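Local atomic coordinates of flavodoxin (Aquifex aeolicus, PDB entry 2ARK), a protein that carries FMN and probably acts as a low-potential electron donor to a number of redox enzymes. Residues 7-12 with 55-60; 49-54 with 84-89; 90-95 with 121-126; 98-103 with 140-145; 131-136 with 148-153. One frame throughout, in Å; residues are numbered along the deposited sequence.

Contact 1 (7-12 with 55-60)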
# COMPACT_ATOMS: atom_id res chain seq x y z
N VAL A 7 -11.66 -14.22 -20.56
CA VAL A 7 -11.08 -12.99 -20.00
C VAL A 7 -12.08 -11.80 -20.00
O VAL A 7 -12.71 -11.49 -21.01
CB VAL A 7 -9.75 -12.63 -20.74
CG1 VAL A 7 -9.26 -11.23 -20.40
CG2 VAL A 7 -8.67 -13.63 -20.38
N LEU A 8 -12.22 -11.16 -18.85
CA LEU A 8 -13.06 -9.96 -18.70
C LEU A 8 -12.16 -8.76 -18.57
O LEU A 8 -11.31 -8.69 -17.66
CB LEU A 8 -13.93 -10.06 -17.44
CG LEU A 8 -15.29 -9.37 -17.30
CD1 LEU A 8 -15.49 -8.91 -15.86
CD2 LEU A 8 -15.66 -8.21 -18.30
N VAL A 9 -12.32 -7.81 -19.47
CA VAL A 9 -11.68 -6.52 -19.30
C VAL A 9 -12.79 -5.56 -18.91
O VAL A 9 -13.68 -5.30 -19.69
CB VAL A 9 -10.92 -6.04 -20.57
CG1 VAL A 9 -10.17 -4.71 -20.29
CG2 VAL A 9 -9.95 -7.11 -21.01
N ILE A 10 -12.74 -5.06 -17.68
CA ILE A 10 -13.79 -4.18 -17.19
C ILE A 10 -13.11 -2.87 -16.78
O ILE A 10 -12.06 -2.91 -16.17
CB ILE A 10 -14.58 -4.88 -16.03
CG1 ILE A 10 -15.77 -4.06 -15.60
CG2 ILE A 10 -13.69 -5.24 -14.79
CD1 ILE A 10 -16.25 -4.50 -14.16
N TYR A 11 -13.65 -1.71 -17.17
CA TYR A 11 -12.96 -0.41 -16.90
C TYR A 11 -13.95 0.70 -16.55
O TYR A 11 -15.11 0.67 -16.97
CB TYR A 11 -12.08 0.02 -18.11
CG TYR A 11 -12.93 0.32 -19.30
CD1 TYR A 11 -13.35 1.62 -19.58
CD2 TYR A 11 -13.42 -0.70 -20.11
CE1 TYR A 11 -14.21 1.89 -20.65
CE2 TYR A 11 -14.25 -0.45 -21.18
CZ TYR A 11 -14.64 0.84 -21.44
OH TYR A 11 -15.49 1.08 -22.49
N ASP A 12 -13.49 1.65 -15.74
CA ASP A 12 -14.11 2.94 -15.61
C ASP A 12 -13.22 3.94 -16.34
O ASP A 12 -12.06 3.63 -16.66
CB ASP A 12 -14.25 3.32 -14.13
CG ASP A 12 -15.22 4.49 -13.91
OD1 ASP A 12 -15.80 4.98 -14.89
OD2 ASP A 12 -15.39 4.95 -12.78
N GLY A 55 -10.18 -14.94 -15.88
CA GLY A 55 -9.25 -13.88 -15.58
C GLY A 55 -9.91 -12.54 -15.83
O GLY A 55 -10.75 -12.41 -16.72
N LEU A 56 -9.52 -11.55 -15.01
CA LEU A 56 -10.04 -10.17 -15.07
C LEU A 56 -8.91 -9.15 -15.15
O LEU A 56 -7.94 -9.25 -14.39
CB LEU A 56 -10.84 -9.82 -13.81
CG LEU A 56 -12.15 -10.55 -13.54
CD1 LEU A 56 -11.84 -11.92 -12.87
CD2 LEU A 56 -13.00 -9.67 -12.66
N ALA A 57 -9.05 -8.16 -16.03
CA ALA A 57 -8.24 -6.95 -15.95
C ALA A 57 -9.18 -5.82 -15.55
O ALA A 57 -10.23 -5.64 -16.15
CB ALA A 57 -7.54 -6.65 -17.28
N VAL A 58 -8.84 -5.10 -14.50
CA VAL A 58 -9.74 -4.08 -13.99
C VAL A 58 -9.00 -2.75 -14.10
O VAL A 58 -7.93 -2.61 -13.56
CB VAL A 58 -10.13 -4.37 -12.50
CG1 VAL A 58 -10.97 -3.22 -11.92
CG2 VAL A 58 -10.81 -5.76 -12.35
N GLY A 59 -9.55 -1.80 -14.84
CA GLY A 59 -8.88 -0.52 -15.05
C GLY A 59 -9.66 0.64 -14.52
O GLY A 59 -10.89 0.64 -14.54
N SER A 60 -8.95 1.64 -14.03
CA SER A 60 -9.60 2.82 -13.53
C SER A 60 -8.71 4.00 -13.79
O SER A 60 -7.48 3.85 -13.76
CB SER A 60 -9.79 2.69 -12.03
OG SER A 60 -10.36 3.87 -11.44
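Ile10 and Val58 meet through their CG2 methyls, and their first torsions bring them there. Ile10 holds CG1 anti to its backbone N (chi1 -174°), which puts CG2 in the crowded position between N and the carbonyl carbon. Val58 holds CG1 anti to its N (chi1 175°), so that its CG2 lies beside the N. The two side chains run side by side and point the same way, with Ile10 CG2 3.8 Å from Val58 CG2. Ile10 CG2 also sits 3.7 Å from Ala57 O. Further back on the same face, Leu8 and Leu56 cross obliquely, and Leu8 CD1 comes to 4.1 Å from Leu56 CD2. Helix 69-78 covers Ile10 and Val58. The opposite face carries Val7, Val9, Ala57 and Tyr11, and helix 17-30 packs there.

The backbones are two parallel neighbours in the central sheet of the flavodoxin-like fold. Five backbone hydrogen bonds join them. Ala57 N gives to Leu8 O at 2.8 Å, and Ile10 N gives to Ala57 O at 3.0 Å. The last is from Asp12 N to Gly59 O. Just beyond it the side chains turn polar, and Ser68 bonds both Asp12 OD2 and Ser60 OG. The chemistry implies an apolar, fully buried sheet centre whose peptide groups are paired across the strands, with polar groups gathered at the C-terminal ends of the strands.

Contact 2 (49-54 with 84-89)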
# COMPACT_ATOMS: atom_id res chain seq x y z
N ASP A 49 -20.92 -11.49 -15.89
CA ASP A 49 -19.64 -11.32 -16.60
C ASP A 49 -18.49 -11.83 -15.78
O ASP A 49 -17.56 -12.41 -16.34
CB ASP A 49 -19.37 -9.84 -16.91
CG ASP A 49 -20.29 -9.31 -17.98
OD1 ASP A 49 -20.60 -10.11 -18.89
OD2 ASP A 49 -20.71 -8.11 -17.90
N VAL A 50 -18.57 -11.60 -14.47
CA VAL A 50 -17.48 -11.91 -13.55
C VAL A 50 -17.48 -13.40 -13.29
O VAL A 50 -16.42 -14.06 -13.33
CB VAL A 50 -17.57 -11.05 -12.23
CG1 VAL A 50 -16.63 -11.55 -11.16
CG2 VAL A 50 -17.28 -9.56 -12.55
N LEU A 51 -18.66 -13.95 -13.08
CA LEU A 51 -18.86 -15.39 -12.99
C LEU A 51 -18.38 -16.16 -14.23
O LEU A 51 -17.87 -17.27 -14.13
CB LEU A 51 -20.35 -15.69 -12.76
CG LEU A 51 -20.86 -15.36 -11.37
CD1 LEU A 51 -22.39 -15.30 -11.39
CD2 LEU A 51 -20.34 -16.41 -10.38
N TRP A 52 -18.55 -15.55 -15.39
CA TRP A 52 -18.09 -16.11 -16.64
C TRP A 52 -16.56 -16.10 -16.72
O TRP A 52 -15.97 -17.06 -17.20
CB TRP A 52 -18.74 -15.32 -17.78
CG TRP A 52 -18.25 -15.64 -19.14
CD1 TRP A 52 -18.72 -16.61 -19.98
CD2 TRP A 52 -17.18 -14.97 -19.84
NE1 TRP A 52 -18.02 -16.59 -21.16
CE2 TRP A 52 -17.07 -15.59 -21.11
CE3 TRP A 52 -16.32 -13.90 -19.53
CZ2 TRP A 52 -16.12 -15.18 -22.07
CZ3 TRP A 52 -15.38 -13.49 -20.49
CH2 TRP A 52 -15.29 -14.13 -21.74
N ALA A 53 -15.91 -15.05 -16.21
CA ALA A 53 -14.46 -14.83 -16.38
C ALA A 53 -13.55 -15.81 -15.64
O ALA A 53 -13.78 -16.14 -14.47
CB ALA A 53 -14.09 -13.41 -16.00
N ASP A 54 -12.50 -16.28 -16.32
CA ASP A 54 -11.42 -16.99 -15.63
C ASP A 54 -10.42 -15.99 -15.09
O ASP A 54 -9.90 -16.16 -14.00
CB ASP A 54 -10.71 -17.96 -16.58
CG ASP A 54 -11.61 -19.08 -17.03
OD1 ASP A 54 -12.28 -19.65 -16.15
OD2 ASP A 54 -11.67 -19.40 -18.25
N GLY A 84 -16.95 -14.50 -1.46
CA GLY A 84 -16.72 -15.71 -0.69
C GLY A 84 -16.95 -16.94 -1.52
O GLY A 84 -16.55 -18.01 -1.11
N GLU A 85 -17.58 -16.81 -2.68
CA GLU A 85 -17.86 -17.99 -3.49
C GLU A 85 -17.24 -17.89 -4.89
O GLU A 85 -17.57 -18.69 -5.78
CB GLU A 85 -19.37 -18.28 -3.57
CG GLU A 85 -20.12 -17.35 -4.56
CD GLU A 85 -21.61 -17.69 -4.74
OE1 GLU A 85 -21.94 -18.88 -4.92
OE2 GLU A 85 -22.45 -16.76 -4.72
N ILE A 86 -16.34 -16.94 -5.09
CA ILE A 86 -15.67 -16.83 -6.38
C ILE A 86 -14.15 -16.78 -6.27
O ILE A 86 -13.50 -16.23 -7.14
CB ILE A 86 -16.19 -15.63 -7.27
CG1 ILE A 86 -16.08 -14.30 -6.53
CG2 ILE A 86 -17.62 -15.89 -7.72
CD1 ILE A 86 -16.37 -13.11 -7.37
N ASP A 87 -13.60 -17.36 -5.20
CA ASP A 87 -12.16 -17.40 -4.96
C ASP A 87 -11.40 -18.08 -6.08
O ASP A 87 -11.92 -19.00 -6.70
CB ASP A 87 -11.85 -18.16 -3.68
CG ASP A 87 -12.44 -17.50 -2.43
OD1 ASP A 87 -13.67 -17.31 -2.37
OD2 ASP A 87 -11.66 -17.21 -1.50
N GLY A 88 -10.18 -17.61 -6.34
CA GLY A 88 -9.31 -18.29 -7.30
C GLY A 88 -9.47 -17.86 -8.75
O GLY A 88 -8.92 -18.50 -9.65
N LYS A 89 -10.23 -16.79 -9.00
CA LYS A 89 -10.16 -16.12 -10.29
C LYS A 89 -8.83 -15.44 -10.33
O LYS A 89 -8.25 -15.17 -9.27
CB LYS A 89 -11.31 -15.13 -10.50
CG LYS A 89 -12.58 -15.81 -10.95
CD LYS A 89 -13.76 -14.87 -11.02
CE LYS A 89 -15.04 -15.68 -10.86
NZ LYS A 89 -15.16 -16.72 -11.91
O HOH W 1 -9.23 -18.61 -12.78
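Lys89 reaches from the loop 84-89 to the C-terminal end of helix 47-52, and its chain runs past one backbone carbonyl after another. Lys89 CB lies 3.9 Å from Asp54 O. Lys89 CG moves on to Ala53 O, at 3.7 Å. Lys89 CD lies between two carbonyls, 3.6 Å from Val50 O and only slightly farther from Ala53 O. CE stays close to Val50 O. The chain is extended up to CE and then bends at chi4 (-59°), which carries NZ to its acceptors. Lys89 NZ gives a hydrogen bond to Ala53 O at 3.0 Å, nearly along the C=O axis. Lys89 NZ also gives a weak one to Val50 O at 3.3 Å. The positive group thus sits where the helix backbone ends, since Ala53 is the first residue to leave helical angles. The negative end of the helix dipole would probably favour the charge there.

Beyond the lysine the contact is apolar. Ile86 splits its branches between two helix residues and crosses each at about a right angle. Its CG2 is 3.8 Å from Leu51 CD2, and its CD1 is 4.1 Å from Val50 CG1. Near the backbone of Lys89 a water gives hydrogen bonds to both Asp54 O and Gly88 O. Asp87 meets a second subunit: its OD2 bonds Thr126 and its backbone O bonds Arg180 of that chain. The lysine thus ties helix 47-52 to the loop entering strand 90-97, by the N-terminal ends of the strands in this flavodoxin-like alpha/beta fold.

Contact 3 (90-95 with 121-126)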
# COMPACT_ATOMS: atom_id res chain seq x y z
N ILE A 90 -8.32 -15.21 -11.54
CA ILE A 90 -7.04 -14.57 -11.77
C ILE A 90 -7.31 -13.16 -12.25
O ILE A 90 -8.16 -12.97 -13.13
CB ILE A 90 -6.20 -15.37 -12.80
CG1 ILE A 90 -5.89 -16.77 -12.24
CG2 ILE A 90 -4.91 -14.64 -13.15
CD1 ILE A 90 -5.36 -17.76 -13.23
N ALA A 91 -6.63 -12.17 -11.66
CA ALA A 91 -6.89 -10.75 -11.95
C ALA A 91 -5.63 -9.90 -11.92
O ALA A 91 -4.64 -10.26 -11.29
CB ALA A 91 -7.93 -10.18 -10.99
N CYS A 92 -5.68 -8.78 -12.64
CA CYS A 92 -4.66 -7.71 -12.65
C CYS A 92 -5.38 -6.36 -12.81
O CYS A 92 -6.61 -6.32 -12.87
CB CYS A 92 -3.69 -7.94 -13.79
SG CYS A 92 -4.50 -8.05 -15.42
N ALA A 93 -4.60 -5.27 -12.90
CA ALA A 93 -5.07 -3.89 -12.75
C ALA A 93 -4.45 -3.03 -13.82
O ALA A 93 -3.36 -3.36 -14.31
CB ALA A 93 -4.68 -3.33 -11.32
N PHE A 94 -5.09 -1.93 -14.19
CA PHE A 94 -4.41 -0.90 -15.01
C PHE A 94 -4.98 0.49 -14.76
O PHE A 94 -6.11 0.62 -14.25
CB PHE A 94 -4.40 -1.25 -16.50
CG PHE A 94 -5.78 -1.47 -17.11
CD1 PHE A 94 -6.43 -2.72 -17.00
CD2 PHE A 94 -6.39 -0.45 -17.87
CE1 PHE A 94 -7.68 -2.93 -17.59
CE2 PHE A 94 -7.65 -0.66 -18.47
CZ PHE A 94 -8.31 -1.89 -18.32
N SER A 95 -4.22 1.54 -15.06
CA SER A 95 -4.65 2.87 -14.64
C SER A 95 -3.91 3.96 -15.40
O SER A 95 -2.71 3.82 -15.74
CB SER A 95 -4.41 3.05 -13.13
OG SER A 95 -4.96 4.28 -12.64
N LEU A 121 -6.39 -14.59 -7.22
CA LEU A 121 -4.94 -14.63 -7.39
C LEU A 121 -4.60 -13.45 -8.30
O LEU A 121 -5.09 -13.40 -9.45
CB LEU A 121 -4.51 -15.93 -8.08
CG LEU A 121 -4.39 -17.34 -7.47
CD1 LEU A 121 -3.07 -17.49 -6.76
CD2 LEU A 121 -5.56 -17.77 -6.55
N VAL A 122 -3.79 -12.50 -7.80
CA VAL A 122 -3.42 -11.30 -8.55
C VAL A 122 -1.93 -11.22 -8.89
O VAL A 122 -1.08 -11.83 -8.25
CB VAL A 122 -3.90 -10.01 -7.84
CG1 VAL A 122 -5.40 -10.14 -7.44
CG2 VAL A 122 -3.04 -9.72 -6.60
N PHE A 123 -1.62 -10.44 -9.91
CA PHE A 123 -0.26 -10.39 -10.44
C PHE A 123 -0.03 -9.04 -11.16
O PHE A 123 -0.98 -8.33 -11.53
CB PHE A 123 -0.05 -11.58 -11.42
CG PHE A 123 -0.84 -11.44 -12.68
CD1 PHE A 123 -2.18 -11.83 -12.73
CD2 PHE A 123 -0.27 -10.87 -13.82
CE1 PHE A 123 -2.93 -11.68 -13.92
CE2 PHE A 123 -1.02 -10.72 -14.99
CZ PHE A 123 -2.34 -11.10 -15.03
N GLY A 124 1.25 -8.72 -11.35
CA GLY A 124 1.72 -7.69 -12.28
C GLY A 124 2.69 -8.37 -13.25
O GLY A 124 2.84 -9.60 -13.22
N VAL A 125 3.35 -7.58 -14.10
CA VAL A 125 4.19 -8.14 -15.17
C VAL A 125 5.62 -7.67 -15.12
O VAL A 125 5.89 -6.49 -15.00
CB VAL A 125 3.59 -7.86 -16.58
CG1 VAL A 125 4.51 -8.35 -17.66
CG2 VAL A 125 2.23 -8.51 -16.72
N THR A 126 6.56 -8.60 -15.21
CA THR A 126 7.99 -8.28 -15.17
C THR A 126 8.51 -7.70 -16.48
O THR A 126 9.43 -6.88 -16.48
CB THR A 126 8.82 -9.53 -14.87
OG1 THR A 126 8.35 -10.60 -15.69
CG2 THR A 126 8.71 -9.94 -13.39
O HOH W 2 -1.76 -5.82 -12.31
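Cys92 lies over one face of the Phe123 ring. Its CB is 3.9 Å from the ring centroid and 22° off the normal, a CH-pi contact set toward the rim. SG stands obliquely to the ring, 4.6 Å from the centroid, and makes a sulfur-aromatic contact. Ile90 crosses Phe123 at about a right angle, with its CG2 3.6 Å from Phe123 CE1. Ala91 O is also close to the ring, 3.3 Å from Phe123 CD1. Phe123 CG occupies the position between its own N and carbonyl carbon (chi1 69°), from where the ring reaches back to Ile90 and Cys92.

Backbone hydrogen bonds hold these groups in place. Ala91 N gives to Leu121 O at 3.0 Å. Phe123 N gives a weak, bent bond to Ala91 O at 3.3 Å. The segments belong to the beta-alpha-beta crossover of strand 90-97, helix 104-117 and strand 121-128. Their parallel bridges are Ile90 with Leu121 and Ala91 with Val122; strand 139-142 pairs with 90-97 farther along. A water accepts from Ala93 N and donates to Phe123 O at 2.7 Å.

Farther out, Trp164 meets the Phe123 ring edge to face, while Leu157 and Leu161 of helix 148-168 press on Cys92. Ala91 and Val122 face helix 104-117 through Leu115 and Met116. Phe120 of a second subunit packs on Phe123, and Val122 meets Val122 of that subunit.

Contact 4 (98-103 with 140-145)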
# COMPACT_ATOMS: atom_id res chain seq x y z
N GLY A 98 -2.95 11.70 -14.37
CA GLY A 98 -2.70 13.00 -14.97
C GLY A 98 -1.22 13.17 -15.29
O GLY A 98 -0.86 13.89 -16.21
N GLY A 99 -0.38 12.46 -14.55
CA GLY A 99 1.05 12.66 -14.66
C GLY A 99 1.83 11.49 -14.10
O GLY A 99 1.31 10.74 -13.26
N TRP A 100 3.06 11.32 -14.61
CA TRP A 100 4.06 10.45 -13.98
C TRP A 100 4.38 11.01 -12.61
O TRP A 100 4.58 12.23 -12.45
CB TRP A 100 5.33 10.34 -14.85
CG TRP A 100 4.99 9.76 -16.14
CD1 TRP A 100 4.79 10.43 -17.33
CD2 TRP A 100 4.67 8.38 -16.39
NE1 TRP A 100 4.41 9.54 -18.31
CE2 TRP A 100 4.33 8.28 -17.77
CE3 TRP A 100 4.67 7.22 -15.60
CZ2 TRP A 100 3.98 7.05 -18.36
CZ3 TRP A 100 4.32 5.99 -16.20
CH2 TRP A 100 3.99 5.92 -17.57
N GLY A 101 4.40 10.11 -11.63
CA GLY A 101 4.54 10.49 -10.23
C GLY A 101 3.19 10.87 -9.62
O GLY A 101 3.12 11.35 -8.49
N GLY A 102 2.12 10.63 -10.38
CA GLY A 102 0.77 11.06 -10.05
C GLY A 102 -0.06 10.04 -9.34
O GLY A 102 -1.17 10.33 -8.91
N GLY A 103 0.44 8.81 -9.26
CA GLY A 103 -0.19 7.83 -8.39
C GLY A 103 -0.80 6.67 -9.10
O GLY A 103 -1.64 6.00 -8.53
N VAL A 140 0.34 1.02 -16.53
CA VAL A 140 0.13 2.41 -16.10
C VAL A 140 0.62 3.37 -17.21
O VAL A 140 1.61 3.08 -17.91
CB VAL A 140 0.83 2.72 -14.71
CG1 VAL A 140 0.22 1.87 -13.55
CG2 VAL A 140 2.38 2.50 -14.78
N VAL A 141 -0.07 4.50 -17.37
CA VAL A 141 0.26 5.52 -18.36
C VAL A 141 -0.13 6.87 -17.78
O VAL A 141 -1.03 6.95 -16.94
CB VAL A 141 -0.51 5.27 -19.73
CG1 VAL A 141 -0.20 6.38 -20.71
CG2 VAL A 141 -0.13 3.91 -20.39
N ALA A 142 0.54 7.94 -18.19
CA ALA A 142 0.00 9.26 -17.91
C ALA A 142 -0.76 9.75 -19.14
O ALA A 142 -0.21 9.79 -20.26
CB ALA A 142 1.09 10.22 -17.49
N GLY A 143 -2.04 10.09 -18.96
CA GLY A 143 -2.91 10.45 -20.08
C GLY A 143 -3.26 9.27 -20.99
O GLY A 143 -3.42 8.14 -20.52
N GLU A 144 -3.38 9.54 -22.29
CA GLU A 144 -3.71 8.50 -23.26
C GLU A 144 -2.47 7.64 -23.66
O GLU A 144 -1.37 8.18 -23.81
CB GLU A 144 -4.37 9.14 -24.49
CG GLU A 144 -4.62 8.18 -25.65
CD GLU A 144 -5.09 8.87 -26.94
OE1 GLU A 144 -4.96 10.12 -27.08
OE2 GLU A 144 -5.61 8.15 -27.82
N PRO A 145 -2.65 6.32 -23.84
CA PRO A 145 -1.52 5.51 -24.33
C PRO A 145 -1.19 5.89 -25.76
O PRO A 145 -1.92 5.51 -26.68
CB PRO A 145 -2.03 4.06 -24.27
CG PRO A 145 -3.49 4.12 -23.85
CD PRO A 145 -3.89 5.53 -23.62
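Trp100 lays one face of its indole against Ala142. The methyl CB of Ala142 stands 3.5 Å above the ring plane, set toward the rim. It is 3.7 Å from the centroid of the five-membered ring and 19° off the normal, a CH-pi contact. Trp100 NE1 is the ring atom nearest to this methyl. The six-membered ring extends back along the strand. There Trp100 CH2 lies 3.8 Å from Val141 CA and 3.7 Å from Val140 O, both oblique to the ring, and Trp100 CZ3 is 4.2 Å from Val140 CG2. Trp100 CG is anti to the carbonyl carbon (chi1 -61°), from where the indole lies against strand 139-142.

A type II turn from Gly99 to Gly102 carries the tryptophan. Gly101 takes the positive phi of this turn. The same segment brings Gly99 C to 3.7 Å from Ala142 CB. In flavodoxins the loop after the strand equivalent to 90-97 usually lies beside the isoalloxazine of FMN, so the glycine-rich segment 98-103 probably belongs to the cofactor site. Strand 139-142 pairs in parallel with 90-97. An alanine in place of Trp100 would probably leave the Ala142 methyl without its aromatic cover and open a gap along Val140 and Val141.

Trp100 also rests on Glu150 of helix 148-168. On a third subunit, the ring of Trp100 meets the indole at about 50°, and Phe133 of that chain packs on it. Gly103 N bonds Glu105 of that subunit.

Contact 5 (131-136 with 148-153)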
# COMPACT_ATOMS: atom_id res chain seq x y z
N LYS A 131 12.81 0.19 -23.02
CA LYS A 131 14.10 0.18 -22.33
C LYS A 131 13.94 0.60 -20.86
O LYS A 131 14.59 0.04 -19.97
CB LYS A 131 15.06 1.11 -23.06
CG LYS A 131 16.51 0.82 -22.89
CD LYS A 131 17.27 1.64 -23.96
CE LYS A 131 18.53 0.94 -24.46
NZ LYS A 131 18.88 1.47 -25.78
N LYS A 132 13.08 1.59 -20.63
CA LYS A 132 12.75 2.09 -19.29
C LYS A 132 11.23 2.05 -19.05
O LYS A 132 10.66 2.93 -18.41
CB LYS A 132 13.25 3.53 -19.13
CG LYS A 132 14.73 3.63 -19.01
CD LYS A 132 15.20 4.97 -18.45
CE LYS A 132 16.60 4.78 -17.81
NZ LYS A 132 16.63 3.63 -16.77
N PHE A 133 10.56 1.04 -19.60
CA PHE A 133 9.13 1.00 -19.52
C PHE A 133 8.61 -0.40 -19.17
O PHE A 133 8.76 -1.35 -19.96
CB PHE A 133 8.47 1.57 -20.80
CG PHE A 133 7.13 2.17 -20.55
CD1 PHE A 133 5.97 1.39 -20.61
CD2 PHE A 133 7.01 3.50 -20.17
CE1 PHE A 133 4.72 1.93 -20.31
CE2 PHE A 133 5.76 4.07 -19.90
CZ PHE A 133 4.61 3.27 -19.95
N THR A 134 7.96 -0.49 -18.01
CA THR A 134 7.44 -1.76 -17.51
C THR A 134 6.04 -1.66 -16.89
O THR A 134 5.33 -0.66 -17.06
CB THR A 134 8.47 -2.47 -16.60
OG1 THR A 134 8.09 -3.83 -16.42
CG2 THR A 134 8.67 -1.78 -15.25
N LEU A 135 5.61 -2.72 -16.19
CA LEU A 135 4.24 -2.81 -15.73
C LEU A 135 4.12 -3.77 -14.55
O LEU A 135 3.21 -4.63 -14.48
CB LEU A 135 3.32 -3.20 -16.91
CG LEU A 135 3.54 -4.44 -17.79
CD1 LEU A 135 2.17 -5.03 -18.19
CD2 LEU A 135 4.43 -4.14 -19.02
N HIS A 136 5.01 -3.56 -13.57
CA HIS A 136 5.17 -4.46 -12.43
C HIS A 136 3.94 -4.70 -11.55
O HIS A 136 3.80 -5.78 -10.95
CB HIS A 136 6.37 -4.03 -11.55
CG HIS A 136 7.69 -4.21 -12.21
ND1 HIS A 136 7.84 -4.77 -13.46
CD2 HIS A 136 8.94 -3.93 -11.78
CE1 HIS A 136 9.12 -4.82 -13.77
NE2 HIS A 136 9.81 -4.32 -12.77
N GLU A 148 4.62 3.93 -28.55
CA GLU A 148 4.71 2.52 -28.83
C GLU A 148 4.82 1.64 -27.56
O GLU A 148 4.12 0.63 -27.44
CB GLU A 148 5.85 2.24 -29.83
CG GLU A 148 5.63 0.94 -30.59
CD GLU A 148 4.12 0.67 -30.82
OE1 GLU A 148 3.56 1.26 -31.80
OE2 GLU A 148 3.51 -0.10 -30.00
N GLU A 149 5.69 2.04 -26.63
CA GLU A 149 5.84 1.28 -25.39
C GLU A 149 4.61 1.37 -24.46
O GLU A 149 4.25 0.38 -23.80
CB GLU A 149 7.16 1.62 -24.68
CG GLU A 149 7.38 3.09 -24.34
CD GLU A 149 8.82 3.38 -23.86
OE1 GLU A 149 9.02 4.34 -23.08
OE2 GLU A 149 9.75 2.64 -24.27
N GLU A 150 3.94 2.53 -24.45
CA GLU A 150 2.70 2.69 -23.69
C GLU A 150 1.61 1.79 -24.23
O GLU A 150 0.90 1.16 -23.45
CB GLU A 150 2.23 4.14 -23.69
CG GLU A 150 3.14 5.02 -22.89
CD GLU A 150 2.80 6.49 -22.98
OE1 GLU A 150 2.22 6.94 -24.00
OE2 GLU A 150 3.13 7.20 -22.00
N LYS A 151 1.49 1.72 -25.56
CA LYS A 151 0.48 0.87 -26.20
C LYS A 151 0.81 -0.60 -25.92
O LYS A 151 -0.09 -1.40 -25.62
CB LYS A 151 0.34 1.19 -27.70
CG LYS A 151 -0.07 2.67 -27.95
CD LYS A 151 -0.84 2.95 -29.26
CE LYS A 151 0.03 3.57 -30.39
NZ LYS A 151 -0.76 4.08 -31.62
N GLU A 152 2.10 -0.91 -25.95
CA GLU A 152 2.59 -2.29 -25.77
C GLU A 152 2.47 -2.78 -24.34
O GLU A 152 2.16 -3.95 -24.13
CB GLU A 152 4.03 -2.45 -26.32
CG GLU A 152 4.52 -3.90 -26.48
CD GLU A 152 3.54 -4.84 -27.21
OE1 GLU A 152 3.47 -6.02 -26.80
OE2 GLU A 152 2.84 -4.42 -28.17
N ALA A 153 2.69 -1.90 -23.36
CA ALA A 153 2.44 -2.23 -21.94
C ALA A 153 1.02 -2.76 -21.74
O ALA A 153 0.81 -3.75 -21.03
CB ALA A 153 2.67 -1.01 -21.06
O HOH W 3 11.68 3.32 -22.36
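Phe133, Ala153 and Glu149 have the most surface buried here, and Phe133 touches both of the others. The Glu149 chain slants past the Phe133 ring, with the ring and the carboxylate planes 27° apart. Glu149 CD is 3.6 Å from Phe133 CB, and Glu149 OE1 is 3.6 Å from Phe133 CD2. Glu149 CG takes the position between its N and the carbonyl carbon (chi1 56°), and from there the extended chain carries the carboxylate to the ring. Ala153 comes in at the edge of the ring instead, in its plane, with its CB 3.7 Å from Phe133 CE1. One helical turn separates the two helix residues. Glu150 adds its CG, 3.7 Å from Phe133 CZ, while its OE1 bonds the backbone N atoms of Arg146 and Ser147.

The contact packs the short, weakly bonded strand 133-135 on the start of helix 148-168 of the flavodoxin-like alpha/beta fold. Their axes run almost parallel, 8.7 Å apart. Leu135 meets the same Ala153, with Leu135 CD1 3.4 Å from Ala153 O. An alanine at Phe133 would probably open a gap between strand and helix, with Ala153 CB and Glu150 CG left without the ring they pack on.

A water accepts from Lys132 N and donates to Glu149 OE2 at 2.8 Å. Leu135 makes a backbone hydrogen bond with Val125, in strand 121-128. Trp100 of a third subunit packs on Phe133.

How the contacts relate
Contacts 1 and 3 lie in the parallel sheet, with centres 10 Å apart, and strands 55-61 and 90-97 join them side by side. Contact 2 sits by the N-terminal ends of the strands and touches both. Contacts 4 and 5 touch, with centres 12 Å apart. They lie across the chain's centre from contact 2, whose centre is about 29 Å from that of contact 4 and 28 Å from that of contact 5. Along the chain contact 1 interlocks with contact 2, and contact 4 with contacts 3 and 5. Contacts 2 and 3 meet the second subunit, contacts 4 and 5 mainly the third. One flavodoxin-like domain thus holds a buried sheet core with surfaces toward two neighbouring subunits.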